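Local coordinates for protein phosphodiesterase (Candida albicans, PDB 6CPU) that belongs to the HD-type phosphodiesterases, a mainly helical family, and carries a zinc ion and a magnesium ion in this model, at residues Leu211-Ser219 against Phe299-Leu308; Cys286-Gly294 against Leu547-Cys555. All blocks are in the same frame, centred on the assembly; numbering follows the deposited sequence.

How the contacts relate
Contact 1 and contact 2 lie side by side, their centres about 14 Å apart. Along the chain their segments alternate: 211-219 comes first, then 286-294, 299-308 and finally 547-555. Helix 276-292, between them, supplies segment 286-294 of contact 2 and touches both halves of contact 1: His288 NE2 probably hydrogen-bonds to Val215 O, at 2.9 Å, and Arg292 NH1 forms a salt bridge with Glu304 OE2, 3.3 Å apart. The Trp218 and Tyr553 rings meet edge to face, with Trp218 CZ3 3.2 Å from Tyr553 OH. Early and late parts of the chain are thus packed together around one helix, with the side chains of Trp218 and Phe289 about 14 and 12 Å from the zinc ion.

Contact 1. Residues Leu211-Ser219 against Phe299-Leu308; sequences LCYAVGHWS and FKQFVEDPKL
Gln301 lies against Tyr213 and Cys212 where helix 205-216 runs out and the loop after helix 276-292 passes its C-terminal turn; a type I beta turn, Phe299 to Phe302, brings the glutamine there. Its CB sits 3.8 Å from Tyr213 CE2. CG goes further over the phenol, 3.7 Å from the centroid of the Tyr213 ring, in a CH-pi contact displaced toward the rim. The chain then bends sharply (chi2 94°), which carries NE2 off the ring to 3.7 Å from Cys212 CB. The amide is held from outside: NE2 bonds to Val319 O and OE1 accepts from Ile321 N. Tyr213 OH, for its part, hydrogen-bonds to Asp315.

Gly216 lets the backbones close up, with its CA 3.4 Å from Gln301 O in a CA-H...O contact; that buried carbonyl has no conventional hydrogen-bond partner. Next along, Val303 N donates to Gly216 O (3.0 Å, 162° at the hydrogen). Val303 CG2 sits over the centre of the His217 ring, 3.7 Å from its centroid, and the ring is kept in place by a bond from His217 ND1 to Tyr213 O. Farther on, water joins the two backbones: water 1 accepts from Trp218 N and donates to Val303 O and Asp305 O, while water 2 accepts from Ser219 N and donates to Leu308 O at 2.8 Å.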
# COMPACT_ATOMS: atom_id res chain seq x y z
N LEU A 211 17.39 8.67 -3.43
CA LEU A 211 16.45 7.60 -3.12
C LEU A 211 17.15 6.24 -3.06
O LEU A 211 16.78 5.40 -2.24
CB LEU A 211 15.27 7.61 -4.10
CG LEU A 211 14.40 8.88 -4.01
CD1 LEU A 211 13.26 8.85 -5.02
CD2 LEU A 211 13.87 9.15 -2.60
N CYS A 212 18.17 6.03 -3.89
CA CYS A 212 18.99 4.82 -3.81
C CYS A 212 19.57 4.66 -2.41
O CYS A 212 19.43 3.61 -1.80
CB CYS A 212 20.12 4.86 -4.84
SG CYS A 212 19.62 4.74 -6.56
N TYR A 213 20.20 5.72 -1.91
CA TYR A 213 20.80 5.71 -0.56
C TYR A 213 19.76 5.64 0.56
O TYR A 213 20.02 5.01 1.57
CB TYR A 213 21.74 6.90 -0.34
CG TYR A 213 23.05 6.72 -1.05
CD1 TYR A 213 23.25 7.23 -2.33
CD2 TYR A 213 24.08 6.00 -0.45
CE1 TYR A 213 24.45 7.04 -3.00
CE2 TYR A 213 25.28 5.80 -1.11
CZ TYR A 213 25.46 6.33 -2.37
OH TYR A 213 26.66 6.12 -3.03
N ALA A 214 18.61 6.30 0.39
CA ALA A 214 17.50 6.12 1.34
C ALA A 214 17.09 4.65 1.44
O ALA A 214 17.02 4.07 2.54
CB ALA A 214 16.31 7.01 0.96
N VAL A 215 16.85 4.01 0.29
CA VAL A 215 16.56 2.58 0.26
C VAL A 215 17.68 1.77 0.96
O VAL A 215 17.43 0.74 1.58
CB VAL A 215 16.34 2.10 -1.19
CG1 VAL A 215 16.35 0.59 -1.29
CG2 VAL A 215 15.02 2.65 -1.72
N GLY A 216 18.90 2.28 0.85
CA GLY A 216 20.05 1.68 1.50
C GLY A 216 20.12 1.74 3.02
O GLY A 216 20.82 0.93 3.60
N HIS A 217 19.42 2.68 3.66
CA HIS A 217 19.43 2.80 5.12
C HIS A 217 18.40 1.92 5.82
O HIS A 217 17.24 1.87 5.39
CB HIS A 217 19.14 4.23 5.54
CG HIS A 217 20.29 5.17 5.35
ND1 HIS A 217 20.60 5.72 4.13
CD2 HIS A 217 21.18 5.67 6.23
CE1 HIS A 217 21.64 6.53 4.26
NE2 HIS A 217 22.01 6.51 5.53
N TRP A 218 18.79 1.25 6.91
CA TRP A 218 17.81 0.60 7.78
C TRP A 218 16.94 1.65 8.46
O TRP A 218 15.77 1.41 8.76
CB TRP A 218 18.46 -0.31 8.84
CG TRP A 218 17.44 -0.91 9.75
CD1 TRP A 218 17.23 -0.62 11.06
CD2 TRP A 218 16.43 -1.86 9.38
NE1 TRP A 218 16.17 -1.35 11.55
CE2 TRP A 218 15.66 -2.12 10.54
CE3 TRP A 218 16.12 -2.54 8.20
CZ2 TRP A 218 14.60 -3.02 10.54
CZ3 TRP A 218 15.06 -3.43 8.20
CH2 TRP A 218 14.32 -3.67 9.36
N SER A 219 17.50 2.83 8.71
CA SER A 219 16.72 3.97 9.19
C SER A 219 16.01 4.62 7.99
O SER A 219 16.28 5.76 7.63
CB SER A 219 17.62 4.97 9.92
OG SER A 219 16.85 5.89 10.68
N PHE A 299 24.46 -3.87 -2.37
CA PHE A 299 24.64 -2.91 -3.45
C PHE A 299 25.47 -1.73 -2.96
O PHE A 299 25.63 -1.53 -1.75
CB PHE A 299 23.28 -2.45 -4.04
CG PHE A 299 22.28 -1.98 -3.01
CD1 PHE A 299 22.05 -0.63 -2.80
CD2 PHE A 299 21.53 -2.89 -2.29
CE1 PHE A 299 21.13 -0.18 -1.88
CE2 PHE A 299 20.59 -2.45 -1.35
CZ PHE A 299 20.40 -1.10 -1.15
N LYS A 300 25.98 -0.94 -3.89
CA LYS A 300 26.91 0.14 -3.54
C LYS A 300 26.31 1.12 -2.54
O LYS A 300 27.02 1.67 -1.69
CB LYS A 300 27.33 0.90 -4.80
CG LYS A 300 28.44 1.91 -4.56
CD LYS A 300 29.03 2.42 -5.88
CE LYS A 300 30.33 3.17 -5.64
NZ LYS A 300 30.71 3.97 -6.83
N GLN A 301 25.00 1.34 -2.63
CA GLN A 301 24.32 2.33 -1.81
C GLN A 301 23.77 1.76 -0.50
O GLN A 301 23.10 2.46 0.25
CB GLN A 301 23.19 2.98 -2.61
CG GLN A 301 23.62 3.61 -3.93
CD GLN A 301 23.49 2.70 -5.14
OE1 GLN A 301 23.66 1.49 -5.04
NE2 GLN A 301 23.19 3.28 -6.29
N PHE A 302 24.08 0.49 -0.22
CA PHE A 302 23.63 -0.17 0.99
C PHE A 302 24.48 0.27 2.19
O PHE A 302 25.71 0.32 2.09
CB PHE A 302 23.71 -1.69 0.79
CG PHE A 302 23.22 -2.48 1.96
CD1 PHE A 302 21.86 -2.69 2.16
CD2 PHE A 302 24.11 -3.04 2.87
CE1 PHE A 302 21.40 -3.43 3.24
CE2 PHE A 302 23.66 -3.78 3.95
CZ PHE A 302 22.30 -3.97 4.13
N VAL A 303 23.82 0.59 3.31
CA VAL A 303 24.51 1.05 4.51
C VAL A 303 24.62 -0.11 5.50
O VAL A 303 23.63 -0.51 6.11
CB VAL A 303 23.79 2.26 5.14
CG1 VAL A 303 24.48 2.69 6.42
CG2 VAL A 303 23.74 3.42 4.15
N GLU A 304 25.82 -0.65 5.63
CA GLU A 304 26.05 -1.89 6.37
C GLU A 304 25.55 -1.84 7.82
O GLU A 304 25.06 -2.84 8.32
CB GLU A 304 27.54 -2.25 6.33
CG GLU A 304 27.88 -3.60 6.94
CD GLU A 304 27.18 -4.75 6.24
OE1 GLU A 304 27.20 -4.80 4.99
OE2 GLU A 304 26.61 -5.61 6.95
N ASP A 305 25.69 -0.69 8.47
CA ASP A 305 25.37 -0.56 9.89
C ASP A 305 23.92 -0.14 10.09
O ASP A 305 23.57 1.02 9.86
CB ASP A 305 26.31 0.46 10.54
CG ASP A 305 26.18 0.51 12.06
OD1 ASP A 305 25.14 0.10 12.62
OD2 ASP A 305 27.13 0.99 12.71
N PRO A 306 23.07 -1.06 10.57
CA PRO A 306 21.63 -0.76 10.64
C PRO A 306 21.25 0.24 11.73
O PRO A 306 20.13 0.74 11.72
CB PRO A 306 21.01 -2.13 10.94
CG PRO A 306 22.06 -2.85 11.71
CD PRO A 306 23.38 -2.39 11.14
N LYS A 307 22.17 0.55 12.65
CA LYS A 307 21.84 1.40 13.79
C LYS A 307 22.00 2.88 13.47
O LYS A 307 21.55 3.74 14.23
CB LYS A 307 22.67 0.98 15.02
CG LYS A 307 22.65 -0.53 15.25
CD LYS A 307 23.29 -1.00 16.54
CE LYS A 307 23.50 -2.51 16.48
NZ LYS A 307 23.65 -3.16 17.81
N LEU A 308 22.61 3.19 12.32
CA LEU A 308 22.85 4.57 11.92
C LEU A 308 21.55 5.27 11.58
O LEU A 308 20.63 4.65 11.05
CB LEU A 308 23.79 4.63 10.71
CG LEU A 308 25.21 4.12 10.92
CD1 LEU A 308 25.99 4.14 9.61
CD2 LEU A 308 25.93 4.94 11.98
O HOH W 1 21.64 0.88 7.55
O HOH W 2 20.42 3.16 8.73

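Contact 2. Residues Cys286-Gly294 against Leu547-Cys555; sequences CFHFLIRLG and LLPQLQYTC
Leu551 pushes its CD2 between Phe289 and Leu293, side chains one turn apart at the end of helix 276-292. The partner is a short 3-10 turn, 549-551, leading into helix 552-569, so this is a helix end packed against a helix start, joined by side-chain shape and one cation-pi contact. Leu551 CD2 is 4.2 Å from Phe289 CD1 and 4.1 Å from Leu293 CG, crossing both side chains at about a right angle.

Leu293 CD2 is the answering bump, set against Leu548, whose CB is 3.9 Å away and whose CG and both methyls are almost as close; Gln550 OE1 borders the same methyl. Gln550, two residues after Leu548, lays its CB and CG against the backbone carbonyl of Arg292, with CB 3.2 Å from Arg292 O, in the last helical turn, which a Schellman motif with Gly294 at positive phi closes.

On the other flank Arg292 reaches over Tyr553. Its CD comes down to 3.4 Å from Tyr553 CE2, and CZ stands over the ring face, 5.0 Å from the Tyr553 centroid. The guanidinium is tilted 60° to the ring; its NH1 is bonded to Glu304 O and salt-bridged to Glu304 OE2, while the buried NE, 3.7 Å from Tyr553 CE2, has no hydrogen-bond partner in the model. A chi1 of 78°, with CG between the backbone N and the carbonyl carbon, turns the Tyr553 ring toward the arginine. The buried Tyr553 OH also lacks one and meets the edge of the Phe289 ring in plane, 3.6 Å from both CD1 and CE1 of Phe289.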
# COMPACT_ATOMS: atom_id res chain seq x y z
N CYS A 286 11.49 -5.85 4.33
CA CYS A 286 11.71 -7.15 3.67
C CYS A 286 12.97 -7.13 2.82
O CYS A 286 13.77 -8.07 2.83
CB CYS A 286 10.53 -7.53 2.77
SG CYS A 286 9.17 -8.33 3.62
N PHE A 287 13.13 -6.05 2.06
CA PHE A 287 14.28 -5.87 1.19
C PHE A 287 15.59 -5.99 1.99
O PHE A 287 16.49 -6.73 1.60
CB PHE A 287 14.18 -4.52 0.49
CG PHE A 287 15.11 -4.36 -0.68
CD1 PHE A 287 14.94 -5.11 -1.82
CD2 PHE A 287 16.14 -3.43 -0.64
CE1 PHE A 287 15.77 -4.96 -2.91
CE2 PHE A 287 16.99 -3.27 -1.73
CZ PHE A 287 16.80 -4.04 -2.87
N HIS A 288 15.67 -5.28 3.11
CA HIS A 288 16.87 -5.37 3.97
C HIS A 288 17.05 -6.77 4.58
O HIS A 288 18.17 -7.30 4.55
CB HIS A 288 16.86 -4.30 5.06
CG HIS A 288 17.50 -3.02 4.63
ND1 HIS A 288 18.64 -2.52 5.23
CD2 HIS A 288 17.17 -2.14 3.65
CE1 HIS A 288 18.98 -1.39 4.64
NE2 HIS A 288 18.10 -1.13 3.69
N PHE A 289 15.97 -7.37 5.09
CA PHE A 289 16.04 -8.75 5.59
C PHE A 289 16.65 -9.68 4.55
O PHE A 289 17.58 -10.43 4.84
CB PHE A 289 14.66 -9.30 6.00
CG PHE A 289 14.01 -8.57 7.16
CD1 PHE A 289 14.73 -7.76 8.02
CD2 PHE A 289 12.65 -8.74 7.40
CE1 PHE A 289 14.12 -7.12 9.08
CE2 PHE A 289 12.03 -8.11 8.47
CZ PHE A 289 12.76 -7.29 9.30
N LEU A 290 16.13 -9.61 3.33
CA LEU A 290 16.58 -10.49 2.26
C LEU A 290 18.04 -10.26 1.86
O LEU A 290 18.74 -11.22 1.50
CB LEU A 290 15.66 -10.33 1.05
CG LEU A 290 14.25 -10.89 1.26
CD1 LEU A 290 13.24 -10.23 0.32
CD2 LEU A 290 14.24 -12.40 1.07
N ILE A 291 18.51 -9.02 1.91
CA ILE A 291 19.93 -8.75 1.64
C ILE A 291 20.79 -9.38 2.73
O ILE A 291 21.70 -10.16 2.45
CB ILE A 291 20.22 -7.25 1.52
CG1 ILE A 291 19.64 -6.71 0.21
CG2 ILE A 291 21.73 -6.98 1.57
CD1 ILE A 291 19.36 -5.24 0.24
N ARG A 292 20.47 -9.06 3.98
CA ARG A 292 21.24 -9.56 5.12
C ARG A 292 21.18 -11.09 5.27
O ARG A 292 22.05 -11.68 5.91
CB ARG A 292 20.82 -8.85 6.40
CG ARG A 292 21.15 -7.37 6.38
CD ARG A 292 21.01 -6.75 7.76
NE ARG A 292 21.07 -5.29 7.74
CZ ARG A 292 22.18 -4.56 7.67
NH1 ARG A 292 23.38 -5.14 7.59
NH2 ARG A 292 22.10 -3.24 7.67
N LEU A 293 20.17 -11.72 4.66
CA LEU A 293 20.07 -13.19 4.58
C LEU A 293 20.80 -13.77 3.37
O LEU A 293 20.83 -14.99 3.20
CB LEU A 293 18.59 -13.60 4.51
CG LEU A 293 17.82 -13.48 5.83
CD1 LEU A 293 16.31 -13.45 5.58
CD2 LEU A 293 18.20 -14.63 6.76
N GLY A 294 21.35 -12.92 2.52
CA GLY A 294 22.05 -13.37 1.33
C GLY A 294 21.14 -13.82 0.20
O GLY A 294 21.61 -14.43 -0.75
N LEU A 547 16.37 -18.44 14.65
CA LEU A 547 16.39 -19.26 13.43
C LEU A 547 17.28 -18.67 12.35
O LEU A 547 17.92 -19.40 11.60
CB LEU A 547 14.97 -19.44 12.87
CG LEU A 547 14.85 -20.21 11.54
CD1 LEU A 547 15.13 -21.69 11.74
CD2 LEU A 547 13.47 -20.03 10.92
N LEU A 548 17.27 -17.34 12.24
CA LEU A 548 17.99 -16.64 11.18
C LEU A 548 18.92 -15.60 11.81
O LEU A 548 18.57 -14.42 11.90
CB LEU A 548 17.01 -15.97 10.22
CG LEU A 548 16.02 -16.87 9.48
CD1 LEU A 548 15.00 -16.01 8.74
CD2 LEU A 548 16.73 -17.81 8.51
N PRO A 549 20.12 -16.04 12.25
CA PRO A 549 21.09 -15.22 13.00
C PRO A 549 21.30 -13.81 12.45
O PRO A 549 21.52 -12.88 13.23
CB PRO A 549 22.40 -16.02 12.87
CG PRO A 549 21.98 -17.42 12.66
CD PRO A 549 20.63 -17.40 12.00
N GLN A 550 21.25 -13.65 11.13
CA GLN A 550 21.57 -12.37 10.49
C GLN A 550 20.63 -11.22 10.85
O GLN A 550 20.97 -10.05 10.65
CB GLN A 550 21.63 -12.51 8.97
CG GLN A 550 22.64 -13.54 8.46
CD GLN A 550 22.00 -14.86 8.08
OE1 GLN A 550 21.18 -15.40 8.83
NE2 GLN A 550 22.38 -15.39 6.92
N LEU A 551 19.45 -11.53 11.39
CA LEU A 551 18.48 -10.49 11.76
C LEU A 551 18.55 -10.09 13.23
O LEU A 551 17.69 -9.34 13.71
CB LEU A 551 17.06 -10.95 11.39
CG LEU A 551 16.91 -11.62 10.02
CD1 LEU A 551 15.44 -11.94 9.74
CD2 LEU A 551 17.49 -10.77 8.90
N GLN A 552 19.59 -10.54 13.95
CA GLN A 552 19.75 -10.24 15.37
C GLN A 552 19.72 -8.74 15.65
O GLN A 552 19.23 -8.30 16.69
CB GLN A 552 21.05 -10.88 15.92
CG GLN A 552 21.36 -10.61 17.39
CD GLN A 552 20.34 -11.20 18.34
OE1 GLN A 552 19.80 -12.28 18.10
NE2 GLN A 552 20.08 -10.50 19.44
N TYR A 553 20.24 -7.95 14.70
CA TYR A 553 20.25 -6.50 14.86
C TYR A 553 18.88 -5.91 15.19
O TYR A 553 18.79 -4.89 15.87
CB TYR A 553 20.85 -5.83 13.61
CG TYR A 553 19.90 -5.75 12.43
CD1 TYR A 553 19.09 -4.64 12.24
CD2 TYR A 553 19.81 -6.79 11.51
CE1 TYR A 553 18.22 -4.56 11.16
CE2 TYR A 553 18.95 -6.72 10.43
CZ TYR A 553 18.16 -5.59 10.26
OH TYR A 553 17.29 -5.51 9.18
N THR A 554 17.80 -6.56 14.72
CA THR A 554 16.44 -6.11 15.03
C THR A 554 16.17 -6.21 16.53
O THR A 554 15.66 -5.27 17.14
CB THR A 554 15.36 -6.90 14.27
OG1 THR A 554 15.52 -8.31 14.48
CG2 THR A 554 15.45 -6.61 12.77
N CYS A 555 16.53 -7.34 17.13
CA CYS A 555 16.43 -7.50 18.58
C CYS A 555 17.27 -6.46 19.33
O CYS A 555 16.84 -5.93 20.37
CB CYS A 555 16.85 -8.91 19.00
SG CYS A 555 16.06 -10.23 18.04